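Local coordinates for putative polysaccharide binding proteins (DUF1812) (Bacteroides thetaiotaomicron VPI-5482, PDB 3GF8), which is probably an outer-membrane lipoprotein that takes part in assembling or anchoring fimbriae, while its suggested polysaccharide binding remains putative, at residues A[118-123]-A[211-216]; A[148-153]-A[265-270]; A[171-176]-A[194-199]; A[221-226]-A[240-245]. One frame throughout, in Å; residues are numbered along the deposited sequence.

Interaction 1 (A[118-123]-A[211-216]); sequences KRMETL and DMNTMR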
# COMPACT_ATOMS: atom_id res chain seq x y z
N LYS A 118 -0.51 -10.16 -9.88
CA LYS A 118 0.84 -10.44 -9.44
C LYS A 118 1.03 -9.90 -8.02
O LYS A 118 0.31 -9.00 -7.59
CB LYS A 118 1.86 -9.80 -10.38
CG LYS A 118 2.03 -8.30 -10.16
CD LYS A 118 3.02 -7.63 -11.15
CE LYS A 118 2.30 -6.86 -12.27
NZ LYS A 118 3.23 -5.98 -13.11
N ARG A 119 2.00 -10.43 -7.28
CA ARG A 119 2.35 -9.80 -6.03
C ARG A 119 3.32 -8.68 -6.34
O ARG A 119 4.39 -8.94 -6.78
CB ARG A 119 2.97 -10.78 -5.02
CG ARG A 119 3.29 -10.05 -3.70
CD ARG A 119 3.67 -11.01 -2.63
NE ARG A 119 4.90 -11.70 -2.99
CZ ARG A 119 5.39 -12.80 -2.39
NH1 ARG A 119 4.77 -13.37 -1.35
NH2 ARG A 119 6.52 -13.32 -2.83
N MSE A 120 2.92 -7.42 -6.16
CA MSE A 120 3.83 -6.30 -6.41
C MSE A 120 4.95 -6.22 -5.37
O MSE A 120 4.71 -6.45 -4.20
CB MSE A 120 3.11 -4.98 -6.36
CG MSE A 120 2.38 -4.66 -7.58
SE MSE A 120 0.56 -5.07 -7.29
CE MSE A 120 0.16 -3.46 -6.51
N GLU A 121 6.14 -5.83 -5.80
CA GLU A 121 7.18 -5.41 -4.85
C GLU A 121 6.65 -4.22 -4.04
O GLU A 121 5.92 -3.32 -4.57
CB GLU A 121 8.50 -5.08 -5.57
CG GLU A 121 8.52 -3.77 -6.37
CD GLU A 121 7.96 -3.86 -7.79
OE1 GLU A 121 7.32 -4.85 -8.15
OE2 GLU A 121 8.18 -2.90 -8.57
N THR A 122 6.94 -4.27 -2.75
CA THR A 122 6.34 -3.37 -1.79
C THR A 122 6.82 -1.96 -2.07
O THR A 122 8.02 -1.74 -2.36
CB THR A 122 6.67 -3.78 -0.35
OG1 THR A 122 6.05 -5.03 -0.11
CG2 THR A 122 6.16 -2.73 0.67
N LEU A 123 5.84 -1.05 -2.03
CA LEU A 123 6.03 0.33 -2.39
C LEU A 123 5.84 1.24 -1.16
O LEU A 123 4.83 1.11 -0.45
CB LEU A 123 5.01 0.72 -3.46
CG LEU A 123 5.16 2.14 -3.97
CD1 LEU A 123 6.46 2.27 -4.76
CD2 LEU A 123 3.94 2.50 -4.81
N ASP A 211 -4.42 -15.29 -1.43
CA ASP A 211 -3.63 -14.12 -1.14
C ASP A 211 -3.72 -13.18 -2.28
O ASP A 211 -3.47 -13.56 -3.44
CB ASP A 211 -2.15 -14.42 -0.95
CG ASP A 211 -1.84 -15.11 0.37
OD1 ASP A 211 -2.70 -15.09 1.26
OD2 ASP A 211 -0.72 -15.69 0.50
N MSE A 212 -4.03 -11.93 -1.94
CA MSE A 212 -4.19 -10.83 -2.89
C MSE A 212 -3.38 -9.64 -2.43
O MSE A 212 -3.02 -9.55 -1.25
CB MSE A 212 -5.65 -10.41 -2.87
CG MSE A 212 -6.58 -11.63 -3.05
SE MSE A 212 -8.46 -11.18 -3.24
CE MSE A 212 -8.45 -10.41 -4.89
N ASN A 213 -3.16 -8.69 -3.32
CA ASN A 213 -2.67 -7.37 -2.90
C ASN A 213 -3.27 -6.19 -3.67
O ASN A 213 -3.74 -6.33 -4.78
CB ASN A 213 -1.13 -7.27 -2.82
CG ASN A 213 -0.39 -7.55 -4.13
OD1 ASN A 213 0.86 -7.50 -4.16
ND2 ASN A 213 -1.10 -7.87 -5.19
N THR A 214 -3.26 -5.02 -3.07
CA THR A 214 -3.75 -3.86 -3.79
C THR A 214 -2.90 -2.66 -3.45
O THR A 214 -1.97 -2.74 -2.65
CB THR A 214 -5.25 -3.59 -3.48
OG1 THR A 214 -5.73 -2.57 -4.37
CG2 THR A 214 -5.45 -3.16 -2.00
N MSE A 215 -3.22 -1.53 -4.06
CA MSE A 215 -2.54 -0.27 -3.76
C MSE A 215 -3.26 0.33 -2.52
O MSE A 215 -3.83 -0.43 -1.74
CB MSE A 215 -2.55 0.60 -5.02
CG MSE A 215 -1.74 -0.05 -6.16
SE MSE A 215 0.12 0.34 -5.97
CE MSE A 215 -0.08 2.20 -6.53
N ARG A 216 -3.25 1.65 -2.33
CA ARG A 216 -3.62 2.26 -1.05
C ARG A 216 -5.04 1.99 -0.69
O ARG A 216 -5.93 2.04 -1.58
CB ARG A 216 -3.43 3.77 -1.10
CG ARG A 216 -1.96 4.19 -1.30
CD ARG A 216 -1.78 5.65 -1.01
NE ARG A 216 -1.90 5.89 0.42
CZ ARG A 216 -2.27 7.05 0.97
NH1 ARG A 216 -2.60 8.10 0.24
NH2 ARG A 216 -2.32 7.16 2.28
O HOH W 1 2.49 -6.20 -2.62

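Interaction 2 (A[148-153]-A[265-270]); sequences DTKIVR and SNYHII. With EDO (1,2-ethanediol), chain B.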
# COMPACT_ATOMS: atom_id res chain seq x y z
N ASP A 148 2.36 1.83 0.89
CA ASP A 148 1.22 2.06 -0.01
C ASP A 148 0.58 0.77 -0.53
O ASP A 148 -0.60 0.76 -0.95
CB ASP A 148 1.69 2.91 -1.21
CG ASP A 148 1.67 4.41 -0.94
OD1 ASP A 148 1.22 4.86 0.14
OD2 ASP A 148 2.11 5.15 -1.84
N THR A 149 1.35 -0.31 -0.56
CA THR A 149 0.86 -1.57 -1.05
C THR A 149 0.37 -2.41 0.15
O THR A 149 0.98 -2.40 1.23
CB THR A 149 1.91 -2.30 -1.86
OG1 THR A 149 3.15 -2.30 -1.16
CG2 THR A 149 2.08 -1.64 -3.22
N LYS A 150 -0.75 -3.10 -0.06
CA LYS A 150 -1.46 -3.77 1.02
C LYS A 150 -1.71 -5.25 0.64
O LYS A 150 -2.26 -5.57 -0.43
CB LYS A 150 -2.77 -3.02 1.29
CG LYS A 150 -2.58 -1.55 1.58
CD LYS A 150 -1.86 -1.30 2.95
CE LYS A 150 -1.15 0.04 2.99
NZ LYS A 150 -0.64 0.40 4.37
N ILE A 151 -1.30 -6.14 1.51
CA ILE A 151 -1.42 -7.55 1.27
C ILE A 151 -2.58 -8.04 2.13
O ILE A 151 -2.72 -7.63 3.29
CB ILE A 151 -0.10 -8.25 1.57
CG1 ILE A 151 0.95 -7.77 0.54
CG2 ILE A 151 -0.29 -9.77 1.50
CD1 ILE A 151 2.28 -8.36 0.68
N VAL A 152 -3.45 -8.85 1.55
CA VAL A 152 -4.61 -9.36 2.30
C VAL A 152 -4.76 -10.85 2.04
O VAL A 152 -4.68 -11.29 0.89
CB VAL A 152 -5.93 -8.64 1.95
CG1 VAL A 152 -5.73 -7.17 1.80
CG2 VAL A 152 -6.50 -9.19 0.71
N ARG A 153 -4.90 -11.62 3.11
CA ARG A 153 -5.21 -13.04 3.01
C ARG A 153 -6.66 -13.23 3.40
O ARG A 153 -7.04 -12.94 4.54
CB ARG A 153 -4.32 -13.83 3.93
CG ARG A 153 -4.74 -15.31 4.00
CD ARG A 153 -3.66 -16.17 4.63
NE ARG A 153 -2.41 -15.98 3.93
CZ ARG A 153 -1.31 -16.68 4.15
NH1 ARG A 153 -1.31 -17.67 5.04
NH2 ARG A 153 -0.22 -16.41 3.45
N SER A 265 -0.35 -3.09 6.93
CA SER A 265 -0.32 -3.51 5.54
C SER A 265 -0.49 -5.00 5.31
O SER A 265 -0.42 -5.46 4.16
CB SER A 265 0.95 -2.98 4.85
OG SER A 265 1.00 -1.57 4.94
N ASN A 266 -0.68 -5.76 6.38
CA ASN A 266 -1.06 -7.15 6.25
C ASN A 266 -2.35 -7.41 6.96
O ASN A 266 -2.43 -7.24 8.17
CB ASN A 266 -0.01 -8.06 6.84
CG ASN A 266 1.30 -7.91 6.19
OD1 ASN A 266 2.16 -7.20 6.68
ND2 ASN A 266 1.45 -8.53 5.03
N TYR A 267 -3.33 -7.89 6.22
CA TYR A 267 -4.66 -8.11 6.74
C TYR A 267 -5.05 -9.54 6.49
O TYR A 267 -5.19 -9.95 5.34
CB TYR A 267 -5.63 -7.18 6.03
CG TYR A 267 -5.39 -5.71 6.24
CD1 TYR A 267 -4.50 -5.02 5.45
CD2 TYR A 267 -6.09 -5.00 7.20
CE1 TYR A 267 -4.29 -3.67 5.63
CE2 TYR A 267 -5.89 -3.64 7.38
CZ TYR A 267 -4.98 -3.00 6.59
OH TYR A 267 -4.79 -1.65 6.76
N HIS A 268 -5.21 -10.32 7.54
CA HIS A 268 -5.70 -11.65 7.39
C HIS A 268 -7.11 -11.66 7.91
O HIS A 268 -7.33 -11.54 9.11
CB HIS A 268 -4.87 -12.64 8.19
CG HIS A 268 -5.32 -14.06 8.03
ND1 HIS A 268 -4.66 -15.12 8.59
CD2 HIS A 268 -6.37 -14.59 7.35
CE1 HIS A 268 -5.28 -16.24 8.28
NE2 HIS A 268 -6.32 -15.95 7.53
N ILE A 269 -8.06 -11.79 6.98
CA ILE A 269 -9.47 -11.71 7.26
C ILE A 269 -10.14 -13.02 6.93
O ILE A 269 -10.08 -13.49 5.77
CB ILE A 269 -10.12 -10.59 6.44
CG1 ILE A 269 -9.29 -9.29 6.58
CG2 ILE A 269 -11.61 -10.45 6.83
CD1 ILE A 269 -9.97 -8.07 5.98
N ILE A 270 -10.75 -13.64 7.94
CA ILE A 270 -11.70 -14.71 7.71
C ILE A 270 -13.14 -14.16 7.72
O ILE A 270 -13.55 -13.50 8.67
CB ILE A 270 -11.65 -15.80 8.78
CG1 ILE A 270 -10.22 -16.24 9.10
CG2 ILE A 270 -12.38 -17.01 8.27
CD1 ILE A 270 -9.47 -16.72 7.91
C1 EDO B . -1.24 -11.31 5.37
O1 EDO B . -0.04 -10.67 4.89
C2 EDO B . -0.92 -12.76 5.72
O2 EDO B . -1.35 -13.12 7.05

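Interaction 3 (A[171-176]-A[194-199]); sequences DYEIIE and SFRPYY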
# COMPACT_ATOMS: atom_id res chain seq x y z
N ASP A 171 -14.35 -16.91 -8.32
CA ASP A 171 -13.33 -15.90 -8.53
C ASP A 171 -13.41 -14.76 -7.51
O ASP A 171 -14.50 -14.44 -6.98
CB ASP A 171 -13.47 -15.29 -9.91
CG ASP A 171 -13.20 -16.28 -11.01
OD1 ASP A 171 -12.45 -17.28 -10.78
OD2 ASP A 171 -13.77 -16.03 -12.11
N TYR A 172 -12.27 -14.11 -7.29
CA TYR A 172 -12.06 -13.14 -6.23
C TYR A 172 -11.43 -11.91 -6.79
O TYR A 172 -10.40 -12.01 -7.49
CB TYR A 172 -11.11 -13.71 -5.20
CG TYR A 172 -11.53 -15.05 -4.70
CD1 TYR A 172 -11.22 -16.21 -5.42
CD2 TYR A 172 -12.27 -15.17 -3.53
CE1 TYR A 172 -11.64 -17.46 -4.96
CE2 TYR A 172 -12.63 -16.38 -3.05
CZ TYR A 172 -12.34 -17.54 -3.79
OH TYR A 172 -12.74 -18.76 -3.31
N GLU A 173 -12.03 -10.76 -6.46
CA GLU A 173 -11.53 -9.48 -6.86
C GLU A 173 -11.59 -8.43 -5.75
O GLU A 173 -12.55 -8.37 -4.97
CB GLU A 173 -12.39 -8.91 -8.00
CG GLU A 173 -12.62 -9.80 -9.19
CD GLU A 173 -13.61 -9.14 -10.13
OE1 GLU A 173 -13.22 -8.23 -10.91
OE2 GLU A 173 -14.81 -9.50 -10.04
N ILE A 174 -10.56 -7.58 -5.73
CA ILE A 174 -10.59 -6.32 -5.02
C ILE A 174 -10.64 -5.29 -6.16
O ILE A 174 -9.82 -5.37 -7.09
CB ILE A 174 -9.34 -6.14 -4.13
CG1 ILE A 174 -9.39 -7.17 -2.97
CG2 ILE A 174 -9.25 -4.72 -3.60
CD1 ILE A 174 -8.26 -7.09 -1.96
N ILE A 175 -11.62 -4.38 -6.13
CA ILE A 175 -11.89 -3.45 -7.23
C ILE A 175 -11.70 -2.02 -6.75
O ILE A 175 -12.31 -1.59 -5.81
CB ILE A 175 -13.31 -3.65 -7.82
CG1 ILE A 175 -13.43 -5.08 -8.36
CG2 ILE A 175 -13.62 -2.57 -8.92
CD1 ILE A 175 -14.85 -5.59 -8.64
N GLU A 176 -10.78 -1.30 -7.36
CA GLU A 176 -10.52 0.07 -7.00
C GLU A 176 -9.69 0.72 -8.09
O GLU A 176 -8.99 0.04 -8.83
CB GLU A 176 -9.79 0.13 -5.66
CG GLU A 176 -9.70 1.52 -5.06
CD GLU A 176 -11.05 2.19 -4.99
OE1 GLU A 176 -11.84 1.87 -4.08
OE2 GLU A 176 -11.31 3.04 -5.87
N SER A 194 -9.13 -4.49 -11.31
CA SER A 194 -9.54 -5.74 -10.66
C SER A 194 -8.30 -6.48 -10.15
O SER A 194 -7.53 -7.04 -10.92
CB SER A 194 -10.31 -6.61 -11.65
OG SER A 194 -10.79 -7.83 -11.07
N PHE A 195 -8.06 -6.40 -8.84
CA PHE A 195 -6.94 -7.10 -8.24
C PHE A 195 -7.43 -8.48 -7.91
O PHE A 195 -8.47 -8.62 -7.26
CB PHE A 195 -6.45 -6.41 -6.98
CG PHE A 195 -5.90 -5.02 -7.21
CD1 PHE A 195 -6.75 -3.92 -7.28
CD2 PHE A 195 -4.53 -4.80 -7.36
CE1 PHE A 195 -6.24 -2.64 -7.49
CE2 PHE A 195 -4.02 -3.52 -7.56
CZ PHE A 195 -4.88 -2.44 -7.63
N ARG A 196 -6.68 -9.49 -8.34
CA ARG A 196 -7.09 -10.88 -8.17
C ARG A 196 -6.01 -11.69 -7.55
O ARG A 196 -4.89 -11.26 -7.55
CB ARG A 196 -7.40 -11.46 -9.54
CG ARG A 196 -8.53 -10.73 -10.16
CD ARG A 196 -8.99 -11.30 -11.46
NE ARG A 196 -10.04 -10.43 -11.96
CZ ARG A 196 -10.81 -10.70 -13.00
NH1 ARG A 196 -10.68 -11.83 -13.64
NH2 ARG A 196 -11.75 -9.83 -13.38
N PRO A 197 -6.33 -12.88 -7.02
CA PRO A 197 -5.32 -13.62 -6.26
C PRO A 197 -4.03 -13.88 -7.01
O PRO A 197 -4.05 -14.21 -8.18
CB PRO A 197 -6.02 -14.92 -5.92
CG PRO A 197 -7.48 -14.52 -5.82
CD PRO A 197 -7.67 -13.51 -6.91
N TYR A 198 -2.91 -13.71 -6.32
CA TYR A 198 -1.65 -14.19 -6.84
C TYR A 198 -1.32 -15.57 -6.28
O TYR A 198 -0.44 -16.24 -6.79
CB TYR A 198 -0.53 -13.15 -6.64
CG TYR A 198 -0.24 -12.80 -5.20
CD1 TYR A 198 0.50 -13.65 -4.41
CD2 TYR A 198 -0.73 -11.62 -4.64
CE1 TYR A 198 0.76 -13.36 -3.08
CE2 TYR A 198 -0.47 -11.31 -3.33
CZ TYR A 198 0.29 -12.19 -2.55
OH TYR A 198 0.55 -11.94 -1.21
N TYR A 199 -2.03 -16.00 -5.24
CA TYR A 199 -1.81 -17.35 -4.69
C TYR A 199 -3.08 -17.83 -4.04
O TYR A 199 -3.82 -17.03 -3.50
CB TYR A 199 -0.70 -17.35 -3.67
CG TYR A 199 -0.50 -18.67 -3.00
CD1 TYR A 199 0.28 -19.64 -3.60
CD2 TYR A 199 -1.04 -18.92 -1.74
CE1 TYR A 199 0.45 -20.83 -3.01
CE2 TYR A 199 -0.84 -20.11 -1.13
CZ TYR A 199 -0.09 -21.07 -1.78
OH TYR A 199 0.12 -22.26 -1.21

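Interaction 4 (A[221-226]-A[240-245]); sequences RKTRLV and NLIDYL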
# COMPACT_ATOMS: atom_id res chain seq x y z
N ARG A 221 -12.65 5.95 0.32
CA ARG A 221 -13.02 5.10 -0.83
C ARG A 221 -13.96 3.97 -0.45
O ARG A 221 -14.16 3.70 0.74
CB ARG A 221 -11.77 4.54 -1.50
CG ARG A 221 -10.98 5.61 -2.25
CD ARG A 221 -11.35 5.65 -3.66
NE ARG A 221 -10.75 6.79 -4.36
CZ ARG A 221 -10.32 6.77 -5.63
NH1 ARG A 221 -10.33 5.66 -6.36
NH2 ARG A 221 -9.82 7.87 -6.16
N LYS A 222 -14.56 3.32 -1.45
CA LYS A 222 -15.49 2.22 -1.20
C LYS A 222 -15.01 0.94 -1.86
O LYS A 222 -15.81 0.17 -2.41
CB LYS A 222 -16.88 2.56 -1.70
CG LYS A 222 -17.58 3.72 -0.95
CD LYS A 222 -18.80 4.15 -1.73
CE LYS A 222 -19.83 4.89 -0.87
NZ LYS A 222 -19.43 6.32 -0.65
N THR A 223 -13.70 0.70 -1.73
CA THR A 223 -13.02 -0.45 -2.30
C THR A 223 -13.77 -1.73 -2.03
O THR A 223 -14.11 -2.05 -0.90
CB THR A 223 -11.60 -0.55 -1.72
OG1 THR A 223 -10.93 0.69 -1.97
CG2 THR A 223 -10.83 -1.73 -2.34
N ARG A 224 -14.03 -2.47 -3.09
CA ARG A 224 -14.91 -3.62 -3.02
C ARG A 224 -14.19 -4.94 -3.00
O ARG A 224 -13.23 -5.10 -3.74
CB ARG A 224 -15.80 -3.64 -4.27
CG ARG A 224 -16.84 -2.52 -4.30
CD ARG A 224 -18.01 -2.93 -5.16
NE ARG A 224 -17.69 -2.78 -6.56
CZ ARG A 224 -18.19 -3.51 -7.56
NH1 ARG A 224 -19.04 -4.51 -7.35
NH2 ARG A 224 -17.80 -3.24 -8.80
N LEU A 225 -14.71 -5.90 -2.21
CA LEU A 225 -14.32 -7.30 -2.35
C LEU A 225 -15.52 -7.98 -3.00
O LEU A 225 -16.63 -7.93 -2.46
CB LEU A 225 -13.99 -7.95 -1.01
CG LEU A 225 -13.80 -9.48 -1.00
CD1 LEU A 225 -12.57 -9.90 -1.84
CD2 LEU A 225 -13.70 -10.04 0.43
N VAL A 226 -15.29 -8.60 -4.15
CA VAL A 226 -16.35 -9.23 -4.95
C VAL A 226 -15.96 -10.67 -5.29
O VAL A 226 -14.89 -10.94 -5.84
CB VAL A 226 -16.58 -8.49 -6.28
CG1 VAL A 226 -17.77 -9.14 -7.07
CG2 VAL A 226 -16.81 -6.99 -6.05
N ASN A 240 -18.02 -3.67 0.93
CA ASN A 240 -17.18 -2.50 0.96
C ASN A 240 -16.13 -2.81 1.99
O ASN A 240 -16.38 -2.78 3.20
CB ASN A 240 -18.01 -1.26 1.28
CG ASN A 240 -17.18 -0.02 1.44
OD1 ASN A 240 -15.97 -0.08 1.62
ND2 ASN A 240 -17.83 1.13 1.40
N LEU A 241 -14.96 -3.18 1.49
CA LEU A 241 -13.88 -3.59 2.32
C LEU A 241 -13.44 -2.44 3.23
O LEU A 241 -13.07 -2.66 4.39
CB LEU A 241 -12.72 -4.05 1.42
CG LEU A 241 -11.50 -4.62 2.12
CD1 LEU A 241 -11.91 -5.85 2.90
CD2 LEU A 241 -10.38 -4.93 1.10
N ILE A 242 -13.42 -1.23 2.69
CA ILE A 242 -12.99 -0.11 3.53
C ILE A 242 -13.93 0.01 4.72
O ILE A 242 -13.52 0.25 5.85
CB ILE A 242 -13.01 1.23 2.80
CG1 ILE A 242 -12.08 1.21 1.57
CG2 ILE A 242 -12.66 2.36 3.82
CD1 ILE A 242 -10.59 0.83 1.84
N ASP A 243 -15.22 -0.13 4.44
CA ASP A 243 -16.22 -0.05 5.49
C ASP A 243 -16.13 -1.16 6.53
O ASP A 243 -16.31 -0.93 7.72
CB ASP A 243 -17.60 -0.07 4.87
CG ASP A 243 -18.50 0.79 5.58
OD1 ASP A 243 -18.30 2.01 5.44
OD2 ASP A 243 -19.37 0.27 6.31
N TYR A 244 -15.87 -2.37 6.07
CA TYR A 244 -15.64 -3.48 6.99
C TYR A 244 -14.42 -3.23 7.85
O TYR A 244 -14.42 -3.56 9.03
CB TYR A 244 -15.53 -4.80 6.21
CG TYR A 244 -16.88 -5.45 5.89
CD1 TYR A 244 -17.92 -4.71 5.37
CD2 TYR A 244 -17.08 -6.80 6.11
CE1 TYR A 244 -19.10 -5.28 5.08
CE2 TYR A 244 -18.29 -7.39 5.83
CZ TYR A 244 -19.28 -6.63 5.32
OH TYR A 244 -20.48 -7.21 5.03
N LEU A 245 -13.36 -2.65 7.28
CA LEU A 245 -12.18 -2.35 8.08
C LEU A 245 -12.45 -1.16 9.01
O LEU A 245 -11.98 -1.15 10.14
CB LEU A 245 -10.95 -2.13 7.20
CG LEU A 245 -10.42 -3.40 6.51
CD1 LEU A 245 -9.40 -3.03 5.50
CD2 LEU A 245 -9.85 -4.37 7.49
O HOH W 2 -16.50 3.45 2.06

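Interaction 1 (A[118-123]-A[211-216])
The carboxamide of N213 is the flat group at the centre of this contact, set against the backbone of K118, R119 and M120. Both of its polar atoms work at the edge. ND2 donates to K118 O at 3.0 Å, close to the amide plane and fairly straight at 166°. OD1 takes the N-H of M120 at 2.9 Å from N, in the carbonyl plane on a lone pair but more bent, at 138°. On one side of the amide plane, off the rim, lies the selenium of selenomethionine M120, with SE 3.9 Å from N213 ND2. On the other side of the plane the R119 chain passes, its CG 3.6 Å from N213 OD1. A water adds a second grip on that oxygen, donating to N213 OD1 at 2.6 Å and to M120 O at 2.7 Å. N213 CG lies between its backbone N and carbonyl carbon (chi1 60°), on a CB that points toward the loop.

The asparagine thus reads two backbone groups of the loop 118-123, which connects strand 115-116 to strand 124-133, and fastens it to strand 209-214. That strand pairs with the long strand 139-158 of this fimbrillin-superfamily protein.

Further on the chemistry turns apolar. The M120 chain, bent at chi2 and chi3, crosses that of M215 at about a right angle, and M120 CE rests 3.8 Å from M215 SE. CE of M215 then reaches CD2 of L123, 4.4 Å away. Y89 of strand 89-91 touches M120, L123 and M215, and L108 of strand 105-108 packs on both selenomethionines.

Interaction 2 (A[148-153]-A[265-270])
A parallel strand pair joins I151, V152 and R153 to N266, Y267 and H268, and the axes of strands 150-153 and 266-270 run 23° apart. Four backbone bonds set the register, from I151 N to S265 O (2.9 Å) through to I269 N and R153 O (2.9 Å). K150 bends at chi2, bringing CD to the edge of the Y267 ring, and its NZ donates to S265 OG at 2.6 Å. The carbonyl oxygens of R147, L261 and Q264 are also hydrogen-bond partners of NZ, four acceptors sharing three N-H groups, so the buried charge is probably well compensated; an alanine here would probably leave S265 OG and those carbonyls without their donor. On the face bearing R153 and H268, R153 CD sits over the centre of the imidazole, 4.0 Å from the ring centroid and 10° off its normal, a CH-pi contact. The guanidinium runs on to a salt bridge with D211. N266 ND2 donates to O1 of a 1,2-ethanediol, probably from the crystallisation liquor, at 2.6 Å; its C2 lies over one guanidinium face. Strand 209-214 flanks strand 139-158 through V152 and K150, strand 279-284 pairs with 266-273, and L245 of helix 241-246 covers Y267 and I269.

Interaction 3 (A[171-176]-A[194-199])
S194 meets E173 first: its OG, anti to the backbone N (chi1 -178°), lies on the side of the E173 carboxylate and donates to E173 OE1 at 2.5 Å, a separation so short that its exact value is doubtful. F195 follows as the hydrogen-bonded partner of I174, with F195 N to I174 O at 2.7 Å and I174 N to F195 O at 2.8 Å. The F195 ring turns an edge to the same carbonyl, I174 O lying in the ring plane 3.4 Å from F195 CD1.

This antiparallel pairing joins strands 193-195 and 170-176 within a five-stranded mixed sheet, whose next strand, 224-229, bonds to E173 and I175 from the other edge.

R196 NE comes back to donate to S194 OG at 2.8 Å, in the guanidinium plane and nearly straight (161°), while R196 NH2 forms a salt bridge with E173 OE1 at 3.3 Å, its hydrogen bond weak. The carboxylate and guanidinium planes stand 76° apart, and the two chains lie side by side, pointing the same way. At P197 strand pairing has ended: CD lies 3.2 Å from Y172 O, and CG packs 3.8 Å from Y172 CB. Y198 and Y199 then both face D211 of strand 209-214, forming a classic beta bulge.

Interaction 4 (A[221-226]-A[240-245])
L241 and T223 meet where a beta hairpin gives way to a helix: strand 235-240, paired with 224-229, runs straight into helix 241-246, and N240 is the N-cap. The tight part of the contact lies on the side of L241 and I242. L241 N donates to T223 O at 2.8 Å, nearly along the C=O axis, although the angle at the hydrogen is only 140°. I242 leans on the opposing chain with its CG1 branch, which approaches R221 O to 3.3 Å and T223 OG1 to 3.8 Å. That hydroxyl and the R221 guanidinium are both held by E176 of strand 170-176, which ties the segment 221-226 to the next strand. L217 also touches I242.

On the side of K222 the contact is loose and wetter. The exposed K222 chain crosses N240 with only aliphatic atoms, CG lying 3.5 Å from N240 ND2. A water fills the bridging role, donating to R221 O at 2.7 Å and accepting from N240 ND2 at 2.8 Å. An alanine in place of N240 would probably leave this water without its amide donor and the helix start without its side-chain cap. With CG anti to the backbone N (chi1 175°), N240 OD1 accepts from D243 N at 2.9 Å, the donor above the carbonyl plane, 67° out of it.

In the fold
Interactions 1, 2 and 3 are buried, and only interaction 4 is partly so. Interactions 1 and 2 lie nearest the middle of the chain and share a sheet, since strands 209-214 and 139-158 are neighbours; T214 N bonds to K150 O. Interactions 3 and 4, each about 15 Å from the chain centre, share the five-stranded sheet, where I175 CD1 packs on V226 CG2. The two groups meet through V152 CG2 on I174 CD1, which joins interaction 2 to interaction 3. Their chemistry differs: a side-chain amide reads a loop in interaction 1, backbone pairing dominates 2, 3 adds a serine-centred charged cluster, and 4 relies on a cap and water.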